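Local coordinates for arabinogalactan endo-1,4-beta-galactosidase (Ignisphaera aggregans, PDB 7OSK), which probably cleaves internal beta-1,4 linkages of galactan, acting here through the glycoside hydrolase family 53 catalytic domain of a longer archaeal protein, at residues Ala59-Ile62 with Ile63-Gly66; Asn155-Tyr158 with Pro159-Val162; Asp272-Asn275 with Leu276-Leu280; Asn307-Ser311 with Arg312-Val316. All coordinates share one frame; numbering follows the deposited sequence.

How the contacts relate
All four contacts lie in the family 53 domain, a closed eight-stranded parallel barrel ringed by helices. In chain order, contact 1 is the short helix 59-65 after the first strand, and contact 2 opens helix 158-178. Contact 3 is within helix 270-283, and contact 4 joins a loop after strand 287-293 to helix 312-318. Contacts 3 and 4 come nearest, about 10 Å between nearest atoms, while contacts 2 and 4 have centres about 42 Å apart. Contacts 1 and 3 lie on opposite sides of the chain's centre. These separate local contacts are spread round the barrel; only contact 4 supplies a calcium ligand, Asn307. The Ile62 side chain is about 6 Å from that of ligand Asn370.

Contact 1 (Ala59-Ile62 with Ile63-Gly66); sequences APWI and IELG
Ile63 N donates to Ala59 O at 3.0 Å, Glu64 N to Pro60 O at 3.2 Å, and Leu65 N to Trp61 O, the successive i to i+4 bonds of helix 59-65. This short helix follows the first strand of the (beta/alpha)8 barrel. It ends in a Schellman motif. Gly66 is the C-prime residue, with phi 119°, and Gly66 N bonds to Ile63 O at 3.2 Å. At these backbone angles a side chain would run into the carbonyl O of Leu65.

Trp61 and Leu65 are one turn apart and carry the side-chain contact. Trp61 CG is anti to the backbone N (chi1 179°) and beside the carbonyl carbon, which turns the indole toward Leu65. Leu65 CG sits over the five-membered ring, 4.3 Å from its centroid and 17° off the normal, a CH-pi contact. Its branches spread across the same ring system. CD1 comes to 3.5 Å from Trp61 NE1, and CD2 lies on the same face above the rim of the six-membered ring, 3.9 Å from Trp61 CZ2. The indole N-H itself is taken by Gly361 O in a loop. Arg116 of helix 114-126 touches Trp61 and forms a salt bridge with Glu64 OE1. An alanine in place of Trp61 is likely to strip Leu65 of its aromatic partner and leave Gly361 O without this donor. The carboxylate of Glu64 comes to the ring obliquely, its plane steeply inclined to the indole, with OE1 3.6 Å from Trp61 CE3.

Contact 2 (Asn155-Tyr158 with Pro159-Val162); sequences NLSY and PELV
Val162 covers one face of the Tyr158 ring, one helical turn further on. Its CG2 methyl is 3.9 Å from the ring centroid and 21° off the normal, a CH-pi contact. The methyl is shifted toward the rim and comes closest to Tyr158 CZ, at 3.6 Å. The tyrosine makes this possible by setting CG anti to the backbone N (chi1 174°), which carries the ring along the helix flank toward Val162. Its hydroxyl is hydrogen-bonded to Gln208 O, and Leu212 of helix 206-223 touches both Tyr158 and Val162. The ring is therefore gripped at its polar end as well as on a face.

Pro159 crosses Tyr158 at about a right angle, with its CD 3.4 Å from Tyr158 CB. On another side, Leu156 and Glu160 also cross nearly perpendicularly, and Leu156 CD2 is 3.5 Å from Glu160 OE1. Glu160 CG is anti to its carbonyl carbon and the chain is extended beyond it. It runs back past Ser157, whose OG is 3.2 Å from Glu160 CG.

Ser157 is the N-cap residue of helix 158-178. The first helical bonds are Leu161 N to Ser157 O at 2.8 Å and Val162 N to Tyr158 O at 3.0 Å. Proline fits this first turn well, because its nitrogen has no hydrogen to donate and no partner is needed there. Glu160 OE1 lies 3.6 Å from Ser157 N, at the start of the helix. The positive end of the helix dipole would probably favour the negative charge of this carboxylate.

Contact 3 (Asp272-Asn275 with Leu276-Leu280); sequences DFRN and LVRTL
Phe273 and Val277 pair along helix 270-283, with Val277 CG2 over one face of the phenyl ring. The methyl is 4.0 Å from the ring centroid and 21° off the normal, a CH-pi contact. It is displaced toward the rim, nearest Phe273 CE2 at 3.7 Å. Phe273 CG is anti to the backbone N (chi1 178°) and beside the carbonyl carbon, which points the ring along the helix toward Val277. Val277 sets CG2 beside its own backbone N and thereby presents that methyl to the ring.

On another flank the two arginines differ in shape. Arg274 is extended from CG to NE. Arg278 has chi1 73°, which places CG between backbone N and carbonyl carbon, and it bends again at chi3. That fold lays its guanidinium over Arg274 O, with NH2 3.9 Å from Arg274 CB. The two guanidinium planes are only moderately inclined. Glu341 forms salt bridges with both arginines, and Glu340 with Arg274, which probably offsets the like charges of the two arginines.

The backbone is helical throughout. Arg278 N to Arg274 O is nearly straight at 3.2 Å, and Val277 N to Phe273 O is also 3.2 Å. Asn275 O takes Thr279 N at 3.3 Å and also the Thr279 hydroxyl, whose modelled bond is too short to be trusted in length.

The helix is wedged between neighbours. Phe273 faces Leu334 and Leu338 of helix 324-342, while Leu276 packs on Tyr241 of helix 238-250 and on Ile260 of barrel strand 257-261.

Contact 4 (Asn307-Ser311 with Arg312-Val316); sequences NIFGS and RDLEV. With CA (calcium ion), chain C.
The calcium site takes its Asn307 ligand from the start of this contact, in the loop that leads to helix 312-318. Asn307 OD1 binds the calcium ion at 2.5 Å. Asp301, Asp303 and Glu373 add side-chain oxygens, and His305 and Asn370 add backbone oxygens. Past the metal ligand the loop curls back, and Phe309 meets Leu314. Leu314 CB lies over one face of the phenyl ring, 3.9 Å from its centroid and 23° off the normal, in a CH-pi contact. It is shifted toward the rim and nearest to Phe309 CE1, at 3.6 Å. In the barrel this loop follows the seventh strand, and Tyr265 and Tyr295 meet the same phenyl edge-to-face. A serine in place of Phe309 would probably leave Leu314 CB without the ring face it packs on and the two tyrosines without their edge-to-face partner. Leu314 has CG anti to its carbonyl carbon (chi1 -80°), which turns the branch toward the loop, and CD2 ends 3.3 Å from Ile308 O. At the helix start Leu314 N makes a weak hydrogen bond to Ser311 O, 3.4 Å long. Phe309 O accepts a hydrogen bond from Asn374 ND2.

Contact 1 (Ala59-Ile62 with Ile63-Gly66)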
loop_
_atom_site.group_PDB
_atom_site.type_symbol
_atom_site.label_atom_id
_atom_site.label_comp_id
_atom_site.label_asym_id
_atom_site.label_seq_id
_atom_site.Cartn_x
_atom_site.Cartn_y
_atom_site.Cartn_z
ATOM N N ALA A 59 8.293 -3.237 8.302
ATOM C CA ALA A 59 9.218 -2.616 9.244
ATOM C C ALA A 59 9.105 -3.194 10.658
ATOM O O ALA A 59 10.117 -3.582 11.238
ATOM C CB ALA A 59 9.009 -1.104 9.271
ATOM N N PRO A 60 7.881 -3.264 11.215
ATOM C CA PRO A 60 7.752 -3.727 12.603
ATOM C C PRO A 60 8.396 -5.088 12.859
ATOM O O PRO A 60 9.026 -5.268 13.899
ATOM C CB PRO A 60 6.235 -3.800 12.806
ATOM C CG PRO A 60 5.686 -2.821 11.839
ATOM C CD PRO A 60 6.565 -2.939 10.635
ATOM N N TRP A 61 8.249 -6.021 11.923
ATOM C CA TRP A 61 8.851 -7.345 12.056
ATOM C C TRP A 61 10.376 -7.261 12.016
ATOM O O TRP A 61 11.060 -7.903 12.810
ATOM C CB TRP A 61 8.337 -8.270 10.949
ATOM C CG TRP A 61 8.914 -9.660 10.968
ATOM C CD1 TRP A 61 9.737 -10.216 10.033
ATOM C CD2 TRP A 61 8.702 -10.669 11.964
ATOM N NE1 TRP A 61 10.050 -11.505 10.384
ATOM C CE2 TRP A 61 9.428 -11.808 11.566
ATOM C CE3 TRP A 61 7.969 -10.719 13.156
ATOM C CZ2 TRP A 61 9.446 -12.984 12.315
ATOM C CZ3 TRP A 61 7.988 -11.888 13.899
ATOM C CH2 TRP A 61 8.722 -13.004 13.475
ATOM N N ILE A 62 10.896 -6.456 11.093
ATOM C CA ILE A 62 12.337 -6.257 10.954
ATOM C C ILE A 62 12.961 -5.740 12.253
ATOM O O ILE A 62 14.023 -6.206 12.666
ATOM C CB ILE A 62 12.652 -5.270 9.804
ATOM C CG1 ILE A 62 12.252 -5.891 8.462
ATOM C CG2 ILE A 62 14.134 -4.893 9.791
ATOM C CD1 ILE A 62 12.377 -4.955 7.265
ATOM N N ILE A 63 12.299 -4.777 12.886
ATOM C CA ILE A 63 12.802 -4.175 14.118
ATOM C C ILE A 63 12.831 -5.195 15.258
ATOM O O ILE A 63 13.737 -5.177 16.095
ATOM C CB ILE A 63 11.944 -2.959 14.536
ATOM C CG1 ILE A 63 11.928 -1.912 13.417
ATOM C CG2 ILE A 63 12.477 -2.335 15.826
ATOM C CD1 ILE A 63 10.922 -0.795 13.622
ATOM N N GLU A 64 11.842 -6.081 15.286
ATOM C CA GLU A 64 11.752 -7.093 16.332
ATOM C C GLU A 64 12.904 -8.086 16.236
ATOM O O GLU A 64 13.355 -8.623 17.247
ATOM C CB GLU A 64 10.411 -7.830 16.252
ATOM C CG GLU A 64 9.218 -6.983 16.684
ATOM C CD GLU A 64 7.889 -7.700 16.517
ATOM O OE1 GLU A 64 7.902 -8.930 16.301
ATOM O OE2 GLU A 64 6.834 -7.034 16.605
ATOM N N LEU A 65 13.381 -8.323 15.019
ATOM C CA LEU A 65 14.464 -9.273 14.793
ATOM C C LEU A 65 15.831 -8.661 15.095
ATOM O O LEU A 65 16.804 -9.385 15.308
ATOM C CB LEU A 65 14.429 -9.785 13.351
ATOM C CG LEU A 65 13.163 -10.528 12.913
ATOM C CD1 LEU A 65 13.321 -11.049 11.493
ATOM C CD2 LEU A 65 12.818 -11.667 13.865
ATOM N N GLY A 66 15.896 -7.331 15.110
ATOM C CA GLY A 66 17.128 -6.620 15.410
ATOM C C GLY A 66 17.603 -5.734 14.274
ATOM O O GLY A 66 18.731 -5.240 14.296
#

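Contact 2 (Asn155-Tyr158 with Pro159-Val162)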
loop_
_atom_site.group_PDB
_atom_site.type_symbol
_atom_site.label_atom_id
_atom_site.label_comp_id
_atom_site.label_asym_id
_atom_site.label_seq_id
_atom_site.Cartn_x
_atom_site.Cartn_y
_atom_site.Cartn_z
ATOM N N ASN A 155 -15.177 -22.119 5.241
ATOM C CA ASN A 155 -16.366 -22.952 5.077
ATOM C C ASN A 155 -17.623 -22.315 5.657
ATOM O O ASN A 155 -18.637 -22.988 5.853
ATOM C CB ASN A 155 -16.135 -24.324 5.715
ATOM C CG ASN A 155 -15.109 -25.147 4.960
ATOM O OD1 ASN A 155 -15.414 -25.733 3.920
ATOM N ND2 ASN A 155 -13.886 -25.196 5.479
ATOM N N LEU A 156 -17.558 -21.017 5.930
ATOM C CA LEU A 156 -18.743 -20.273 6.335
ATOM C C LEU A 156 -19.617 -20.015 5.115
ATOM O O LEU A 156 -19.115 -19.635 4.055
ATOM C CB LEU A 156 -18.363 -18.948 6.999
ATOM C CG LEU A 156 -17.529 -19.023 8.280
ATOM C CD1 LEU A 156 -17.305 -17.626 8.838
ATOM C CD2 LEU A 156 -18.188 -19.917 9.323
ATOM N N SER A 157 -20.921 -20.232 5.262
ATOM C CA SER A 157 -21.864 -19.919 4.194
ATOM C C SER A 157 -21.848 -18.417 3.951
ATOM O O SER A 157 -21.353 -17.656 4.784
ATOM C CB SER A 157 -23.273 -20.390 4.551
ATOM O OG SER A 157 -23.768 -19.687 5.678
ATOM N N TYR A 158 -22.388 -17.987 2.817
ATOM C CA TYR A 158 -22.324 -16.577 2.453
ATOM C C TYR A 158 -22.941 -15.666 3.521
ATOM O O TYR A 158 -22.341 -14.655 3.878
ATOM C CB TYR A 158 -23.004 -16.329 1.107
ATOM C CG TYR A 158 -23.073 -14.861 0.773
ATOM C CD1 TYR A 158 -21.929 -14.163 0.424
ATOM C CD2 TYR A 158 -24.275 -14.167 0.825
ATOM C CE1 TYR A 158 -21.976 -12.821 0.131
ATOM C CE2 TYR A 158 -24.331 -12.823 0.531
ATOM C CZ TYR A 158 -23.177 -12.157 0.182
ATOM O OH TYR A 158 -23.218 -10.818 -0.112
ATOM N N PRO A 159 -24.131 -16.016 4.040
ATOM C CA PRO A 159 -24.706 -15.163 5.087
ATOM C C PRO A 159 -23.814 -15.065 6.324
ATOM O O PRO A 159 -23.663 -13.980 6.887
ATOM C CB PRO A 159 -26.027 -15.862 5.426
ATOM C CG PRO A 159 -26.362 -16.648 4.217
ATOM C CD PRO A 159 -25.047 -17.109 3.670
ATOM N N GLU A 160 -23.232 -16.188 6.732
ATOM C CA GLU A 160 -22.335 -16.208 7.880
ATOM C C GLU A 160 -21.075 -15.401 7.583
ATOM O O GLU A 160 -20.484 -14.801 8.481
ATOM C CB GLU A 160 -21.971 -17.648 8.251
ATOM C CG GLU A 160 -23.166 -18.514 8.629
ATOM C CD GLU A 160 -22.790 -19.970 8.855
ATOM O OE1 GLU A 160 -21.583 -20.289 8.825
ATOM O OE2 GLU A 160 -23.700 -20.799 9.064
ATOM N N LEU A 161 -20.673 -15.385 6.317
ATOM C CA LEU A 161 -19.479 -14.657 5.904
ATOM C C LEU A 161 -19.704 -13.151 5.993
ATOM O O LEU A 161 -18.807 -12.407 6.388
ATOM C CB LEU A 161 -19.078 -15.053 4.480
ATOM C CG LEU A 161 -17.781 -14.454 3.930
ATOM C CD1 LEU A 161 -16.584 -14.828 4.796
ATOM C CD2 LEU A 161 -17.563 -14.906 2.493
ATOM N N VAL A 162 -20.901 -12.706 5.621
ATOM C CA VAL A 162 -21.260 -11.297 5.737
ATOM C C VAL A 162 -21.187 -10.871 7.198
ATOM O O VAL A 162 -20.719 -9.777 7.517
ATOM C CB VAL A 162 -22.680 -11.013 5.191
ATOM C CG1 VAL A 162 -23.061 -9.554 5.407
ATOM C CG2 VAL A 162 -22.766 -11.363 3.715
#

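Contact 3 (Asp272-Asn275 with Leu276-Leu280)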
loop_
_atom_site.group_PDB
_atom_site.type_symbol
_atom_site.label_atom_id
_atom_site.label_comp_id
_atom_site.label_asym_id
_atom_site.label_seq_id
_atom_site.Cartn_x
_atom_site.Cartn_y
_atom_site.Cartn_z
ATOM N N ASP A 272 0.515 6.263 -19.791
ATOM C CA ASP A 272 -0.590 5.353 -19.514
ATOM C C ASP A 272 -1.210 5.679 -18.158
ATOM O O ASP A 272 -2.414 5.509 -17.956
ATOM C CB ASP A 272 -0.118 3.897 -19.544
ATOM C CG ASP A 272 0.398 3.477 -20.908
ATOM O OD1 ASP A 272 -0.125 3.976 -21.925
ATOM O OD2 ASP A 272 1.327 2.645 -20.962
ATOM N N PHE A 273 -0.380 6.151 -17.232
ATOM C CA PHE A 273 -0.859 6.562 -15.920
ATOM C C PHE A 273 -1.622 7.880 -16.021
ATOM O O PHE A 273 -2.644 8.063 -15.365
ATOM C CB PHE A 273 0.306 6.695 -14.936
ATOM C CG PHE A 273 -0.107 7.159 -13.566
ATOM C CD1 PHE A 273 -0.721 6.289 -12.679
ATOM C CD2 PHE A 273 0.121 8.465 -13.162
ATOM C CE1 PHE A 273 -1.101 6.711 -11.420
ATOM C CE2 PHE A 273 -0.258 8.894 -11.903
ATOM C CZ PHE A 273 -0.869 8.016 -11.032
ATOM N N ARG A 274 -1.124 8.789 -16.852
ATOM C CA ARG A 274 -1.773 10.080 -17.063
ATOM C C ARG A 274 -3.179 9.918 -17.626
ATOM O O ARG A 274 -4.104 10.621 -17.222
ATOM C CB ARG A 274 -0.946 10.949 -18.011
ATOM C CG ARG A 274 -0.021 11.927 -17.314
ATOM C CD ARG A 274 0.650 12.859 -18.311
ATOM N NE ARG A 274 1.141 14.076 -17.671
ATOM C CZ ARG A 274 2.326 14.196 -17.082
ATOM N NH1 ARG A 274 3.168 13.169 -17.038
ATOM N NH2 ARG A 274 2.672 15.349 -16.529
ATOM N N ASN A 275 -3.332 8.991 -18.563
ATOM C CA ASN A 275 -4.617 8.766 -19.210
ATOM C C ASN A 275 -5.653 8.240 -18.226
ATOM O O ASN A 275 -6.834 8.575 -18.323
ATOM C CB ASN A 275 -4.466 7.788 -20.377
ATOM C CG ASN A 275 -3.512 8.295 -21.440
ATOM O OD1 ASN A 275 -3.459 9.493 -21.727
ATOM N ND2 ASN A 275 -2.751 7.382 -22.032
ATOM N N LEU A 276 -5.211 7.418 -17.281
ATOM C CA LEU A 276 -6.111 6.878 -16.271
ATOM C C LEU A 276 -6.618 7.981 -15.351
ATOM O O LEU A 276 -7.811 8.061 -15.066
ATOM C CB LEU A 276 -5.420 5.796 -15.439
ATOM C CG LEU A 276 -6.291 5.200 -14.326
ATOM C CD1 LEU A 276 -7.479 4.446 -14.916
ATOM C CD2 LEU A 276 -5.479 4.305 -13.418
ATOM N N VAL A 277 -5.702 8.821 -14.883
ATOM C CA VAL A 277 -6.043 9.858 -13.918
ATOM C C VAL A 277 -7.096 10.807 -14.485
ATOM O O VAL A 277 -8.135 11.023 -13.862
ATOM C CB VAL A 277 -4.794 10.663 -13.490
ATOM C CG1 VAL A 277 -5.184 11.834 -12.589
ATOM C CG2 VAL A 277 -3.798 9.761 -12.773
ATOM N N ARG A 278 -6.832 11.364 -15.663
ATOM C CA ARG A 278 -7.746 12.332 -16.262
ATOM C C ARG A 278 -9.104 11.703 -16.580
ATOM O O ARG A 278 -10.118 12.395 -16.640
ATOM C CB ARG A 278 -7.138 12.937 -17.532
ATOM C CG ARG A 278 -7.095 11.999 -18.726
ATOM C CD ARG A 278 -6.545 12.700 -19.956
ATOM N NE ARG A 278 -5.087 12.826 -19.921
ATOM C CZ ARG A 278 -4.423 13.887 -19.466
ATOM N NH1 ARG A 278 -5.068 14.946 -18.991
ATOM N NH2 ARG A 278 -3.097 13.885 -19.493
ATOM N N THR A 279 -9.115 10.391 -16.789
ATOM C CA THR A 279 -10.352 9.674 -17.075
ATOM C C THR A 279 -11.188 9.520 -15.808
ATOM O O THR A 279 -12.416 9.468 -15.866
ATOM C CB THR A 279 -10.073 8.278 -17.675
ATOM O OG1 THR A 279 -9.193 8.405 -18.799
ATOM C CG2 THR A 279 -11.367 7.604 -18.121
ATOM N N LEU A 280 -10.515 9.448 -14.663
ATOM C CA LEU A 280 -11.194 9.304 -13.378
ATOM C C LEU A 280 -11.728 10.635 -12.851
ATOM O O LEU A 280 -12.785 10.677 -12.222
ATOM C CB LEU A 280 -10.251 8.682 -12.343
ATOM C CG LEU A 280 -10.376 7.168 -12.143
ATOM C CD1 LEU A 280 -10.226 6.420 -13.457
ATOM C CD2 LEU A 280 -9.352 6.670 -11.133
#

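Contact 4 (Asn307-Ser311 with Arg312-Val316)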
loop_
_atom_site.group_PDB
_atom_site.type_symbol
_atom_site.label_atom_id
_atom_site.label_comp_id
_atom_site.label_asym_id
_atom_site.label_seq_id
_atom_site.Cartn_x
_atom_site.Cartn_y
_atom_site.Cartn_z
ATOM N N ASN A 307 15.496 -11.089 -6.918
ATOM C CA ASN A 307 14.473 -10.058 -6.810
ATOM C C ASN A 307 13.546 -10.039 -8.019
ATOM O O ASN A 307 13.878 -10.558 -9.081
ATOM C CB ASN A 307 15.123 -8.681 -6.639
ATOM C CG ASN A 307 16.194 -8.670 -5.563
ATOM O OD1 ASN A 307 15.919 -8.931 -4.390
ATOM N ND2 ASN A 307 17.422 -8.352 -5.957
ATOM N N ILE A 308 12.379 -9.435 -7.835
ATOM C CA ILE A 308 11.415 -9.257 -8.912
ATOM C C ILE A 308 11.997 -8.303 -9.953
ATOM O O ILE A 308 11.885 -8.531 -11.159
ATOM C CB ILE A 308 10.077 -8.729 -8.358
ATOM C CG1 ILE A 308 9.296 -9.886 -7.732
ATOM C CG2 ILE A 308 9.242 -8.069 -9.450
ATOM C CD1 ILE A 308 8.343 -9.476 -6.638
ATOM N N PHE A 309 12.610 -7.227 -9.467
ATOM C CA PHE A 309 13.368 -6.307 -10.312
ATOM C C PHE A 309 14.801 -6.834 -10.439
ATOM O O PHE A 309 15.687 -6.466 -9.667
ATOM C CB PHE A 309 13.335 -4.891 -9.722
ATOM C CG PHE A 309 13.282 -3.793 -10.752
ATOM C CD1 PHE A 309 14.157 -3.771 -11.826
ATOM C CD2 PHE A 309 12.346 -2.777 -10.644
ATOM C CE1 PHE A 309 14.100 -2.751 -12.766
ATOM C CE2 PHE A 309 12.289 -1.757 -11.579
ATOM C CZ PHE A 309 13.164 -1.747 -12.641
ATOM N N GLY A 310 15.013 -7.706 -11.421
ATOM C CA GLY A 310 16.232 -8.495 -11.495
ATOM C C GLY A 310 17.219 -8.066 -12.560
ATOM O O GLY A 310 18.380 -7.787 -12.262
ATOM N N SER A 311 16.756 -8.026 -13.805
ATOM C CA SER A 311 17.607 -7.699 -14.941
ATOM C C SER A 311 17.202 -6.366 -15.552
ATOM O O SER A 311 16.185 -5.785 -15.173
ATOM C CB SER A 311 17.524 -8.803 -15.991
ATOM O OG SER A 311 16.172 -9.093 -16.296
ATOM N N ARG A 312 17.994 -5.891 -16.511
ATOM C CA ARG A 312 17.672 -4.665 -17.236
ATOM C C ARG A 312 16.336 -4.796 -17.977
ATOM O O ARG A 312 15.799 -3.813 -18.484
ATOM C CB ARG A 312 18.791 -4.314 -18.223
ATOM C CG ARG A 312 19.977 -3.562 -17.614
ATOM C CD ARG A 312 20.996 -4.491 -16.963
ATOM N NE ARG A 312 22.226 -3.781 -16.611
ATOM C CZ ARG A 312 23.301 -4.353 -16.073
ATOM N NH1 ARG A 312 23.310 -5.654 -15.814
ATOM N NH2 ARG A 312 24.373 -3.621 -15.792
ATOM N N ASP A 313 15.820 -6.021 -18.045
ATOM C CA ASP A 313 14.500 -6.300 -18.605
ATOM C C ASP A 313 13.422 -5.352 -18.077
ATOM O O ASP A 313 12.755 -4.668 -18.851
ATOM C CB ASP A 313 14.112 -7.750 -18.300
ATOM C CG ASP A 313 12.645 -8.034 -18.556
ATOM O OD1 ASP A 313 12.076 -7.458 -19.507
ATOM O OD2 ASP A 313 12.059 -8.847 -17.810
ATOM N N LEU A 314 13.242 -5.317 -16.762
ATOM C CA LEU A 314 12.210 -4.474 -16.164
ATOM C C LEU A 314 12.568 -2.992 -16.257
ATOM O O LEU A 314 11.702 -2.125 -16.122
ATOM C CB LEU A 314 11.980 -4.864 -14.704
ATOM C CG LEU A 314 11.090 -6.093 -14.493
ATOM C CD1 LEU A 314 11.823 -7.370 -14.869
ATOM C CD2 LEU A 314 10.594 -6.163 -13.059
ATOM N N GLU A 315 13.846 -2.710 -16.493
ATOM C CA GLU A 315 14.337 -1.337 -16.554
ATOM C C GLU A 315 13.884 -0.621 -17.831
ATOM O O GLU A 315 13.718 0.600 -17.835
ATOM C CB GLU A 315 15.868 -1.319 -16.453
ATOM C CG GLU A 315 16.477 0.080 -16.410
ATOM C CD GLU A 315 17.994 0.065 -16.332
ATOM O OE1 GLU A 315 18.628 -0.675 -17.115
ATOM O OE2 GLU A 315 18.556 0.803 -15.495
ATOM N N VAL A 316 13.680 -1.372 -18.910
ATOM C CA VAL A 316 13.251 -0.771 -20.171
ATOM C C VAL A 316 11.731 -0.627 -20.204
ATOM O O VAL A 316 11.195 0.159 -20.984
ATOM C CB VAL A 316 13.726 -1.594 -21.405
ATOM C CG1 VAL A 316 15.213 -1.910 -21.300
ATOM C CG2 VAL A 316 12.917 -2.875 -21.571
HETATM CA CA CA C . 17.157 -10.172 -2.609
#